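Local coordinates for coenzyme Q-binding protein COQ10 START domain-containing protein (Deinococcus radiodurans R1, PDB 3GGN) that is of unknown function but probably binds a hydrophobic ligand such as a lipid or quinone, as many relatives of this START-like, Bet v 1-like fold do, at residues K14-L19 with R100-V105. Residues are numbered along the deposited sequence; the frame is centred on the assembly and turned at random.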
loop_
_atom_site.group_PDB
_atom_site.type_symbol
_atom_site.label_atom_id
_atom_site.label_comp_id
_atom_site.label_asym_id
_atom_site.label_seq_id
_atom_site.Cartn_x
_atom_site.Cartn_y
_atom_site.Cartn_z
ATOM N N LYS B 14 13.999 10.876 -3.493
ATOM C CA LYS B 14 13.184 11.554 -4.495
ATOM C C LYS B 14 13.053 13.039 -4.146
ATOM O O LYS B 14 13.209 13.427 -2.991
ATOM C CB LYS B 14 11.796 10.919 -4.570
ATOM C CG LYS B 14 11.765 9.532 -5.210
ATOM C CD LYS B 14 12.175 9.602 -6.680
ATOM C CE LYS B 14 12.090 8.249 -7.361
ATOM N NZ LYS B 14 12.713 8.282 -8.722
ATOM N N PRO B 15 12.776 13.889 -5.149
ATOM C CA PRO B 15 12.627 15.334 -4.921
ATOM C C PRO B 15 11.457 15.660 -3.982
ATOM O O PRO B 15 10.431 14.971 -3.985
ATOM C CB PRO B 15 12.402 15.886 -6.328
ATOM C CG PRO B 15 13.159 14.909 -7.200
ATOM C CD PRO B 15 12.777 13.579 -6.590
ATOM N N ALA B 16 11.612 16.722 -3.196
ATOM C CA ALA B 16 10.587 17.140 -2.237
ATOM C C ALA B 16 9.212 17.392 -2.854
ATOM O O ALA B 16 8.197 16.909 -2.344
ATOM C CB ALA B 16 11.060 18.393 -1.478
ATOM N N GLU B 17 9.179 18.159 -3.938
ATOM C CA GLU B 17 7.926 18.483 -4.622
ATOM C C GLU B 17 7.103 17.237 -4.939
ATOM O O GLU B 17 5.892 17.202 -4.709
ATOM C CB GLU B 17 8.205 19.234 -5.932
ATOM C CG GLU B 17 8.733 20.660 -5.777
ATOM C CD GLU B 17 7.698 21.632 -5.221
ATOM O OE1 GLU B 17 6.508 21.516 -5.588
ATOM O OE2 GLU B 17 8.081 22.526 -4.431
ATOM N N GLN B 18 7.764 16.219 -5.474
ATOM C CA GLN B 18 7.086 14.983 -5.833
ATOM C C GLN B 18 6.422 14.327 -4.629
ATOM O O GLN B 18 5.250 13.963 -4.684
ATOM C CB GLN B 18 8.075 14.006 -6.458
ATOM C CG GLN B 18 7.444 12.716 -6.938
ATOM C CD GLN B 18 8.477 11.733 -7.454
ATOM O OE1 GLN B 18 9.386 12.105 -8.205
ATOM N NE2 GLN B 18 8.339 10.468 -7.066
ATOM N N LEU B 19 7.175 14.184 -3.542
ATOM C CA LEU B 19 6.663 13.552 -2.325
ATOM C C LEU B 19 5.536 14.374 -1.721
ATOM O O LEU B 19 4.539 13.823 -1.238
ATOM C CB LEU B 19 7.791 13.399 -1.309
ATOM C CG LEU B 19 8.972 12.592 -1.844
ATOM C CD1 LEU B 19 10.122 12.697 -0.862
ATOM C CD2 LEU B 19 8.566 11.129 -2.071
ATOM N N ARG B 100 21.287 14.569 -1.387
ATOM C CA ARG B 100 20.132 14.247 -2.218
ATOM C C ARG B 100 19.080 13.546 -1.368
ATOM O O ARG B 100 19.335 13.168 -0.221
ATOM C CB ARG B 100 20.550 13.352 -3.384
ATOM N N GLY B 101 17.894 13.368 -1.931
ATOM C CA GLY B 101 16.841 12.722 -1.180
ATOM C C GLY B 101 16.184 13.691 -0.218
ATOM O O GLY B 101 16.769 14.701 0.184
ATOM N N THR B 102 14.956 13.364 0.159
ATOM C CA THR B 102 14.170 14.196 1.051
ATOM C C THR B 102 13.790 13.414 2.292
ATOM O O THR B 102 13.430 12.242 2.205
ATOM C CB THR B 102 12.876 14.640 0.354
ATOM O OG1 THR B 102 13.196 15.191 -0.931
ATOM C CG2 THR B 102 12.135 15.674 1.193
ATOM N N GLU B 103 13.886 14.051 3.451
ATOM C CA GLU B 103 13.495 13.375 4.673
ATOM C C GLU B 103 12.079 13.830 4.998
ATOM O O GLU B 103 11.833 15.012 5.251
ATOM C CB GLU B 103 14.437 13.719 5.829
ATOM C CG GLU B 103 13.985 13.125 7.158
ATOM C CD GLU B 103 14.957 13.404 8.291
ATOM O OE1 GLU B 103 15.395 14.567 8.417
ATOM O OE2 GLU B 103 15.276 12.463 9.059
ATOM N N VAL B 104 11.147 12.885 4.951
ATOM C CA VAL B 104 9.749 13.158 5.249
ATOM C C VAL B 104 9.553 12.949 6.742
ATOM O O VAL B 104 9.812 11.863 7.254
ATOM C CB VAL B 104 8.812 12.196 4.482
ATOM C CG1 VAL B 104 7.367 12.430 4.895
ATOM C CG2 VAL B 104 8.971 12.403 2.981
ATOM N N VAL B 105 9.109 13.990 7.441
ATOM C CA VAL B 105 8.891 13.897 8.880
ATOM C C VAL B 105 7.394 14.008 9.156
ATOM O O VAL B 105 6.741 14.958 8.719
ATOM C CB VAL B 105 9.662 15.023 9.628
ATOM C CG1 VAL B 105 9.496 14.873 11.130
ATOM C CG2 VAL B 105 11.136 14.972 9.254
#
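The CA atoms come closest at Lys14 and Gly101, 5.1 Å apart, where the loop leading into helix 16-24 passes the start of strand 102-111. The two backbones then diverge: the separation grows through Ala16 and Thr102 to 8.2 Å between the CA atoms of Leu19 and Val104. Strand 4-12 pairs directly with strand 102-111, Thr102 bonding by its backbone to Ile12 and Val104 to Val10; the contact lies beside the turn that carries the chain from strand 4-12, outermost in the sheet of this chain, into helix 16-24.

Thr102, buried, points toward residues 14-19 where the two backbones begin to part. Its OG1 lies beside its own backbone N, anti to the carbonyl carbon (chi1 -50°), and donates a 2.7 Å hydrogen bond to Lys14 O. The hydroxyl sits in the plane of that carbonyl, at a C=O...O angle of 157°. Ala16 N is also near OG1, but poorly angled for a bond. The other branch, CG2, turns to the first residue of the helix and meets Ala16 CB at 4.0 Å. From one turn further on, Leu19 slides past Thr102 in the opposite sense, setting CD1 3.6 Å from Thr102 CB and 4.0 Å from Val104 CG2. Phe93 and Phe140 continue this apolar patch, the latter from helix 130-146.

A valine in place of Thr102 would probably leave Lys14 O without its hydroxyl partner and the turn into the helix less firmly fixed to the strand. One threonine thus serves two chemistries: its hydroxyl ties down the carbonyl just before the N-cap residue Pro15, while its carbon atoms pack against Ala16 and, with Val104, against Leu19 of the first helix of this domain, Bet v 1-like by family.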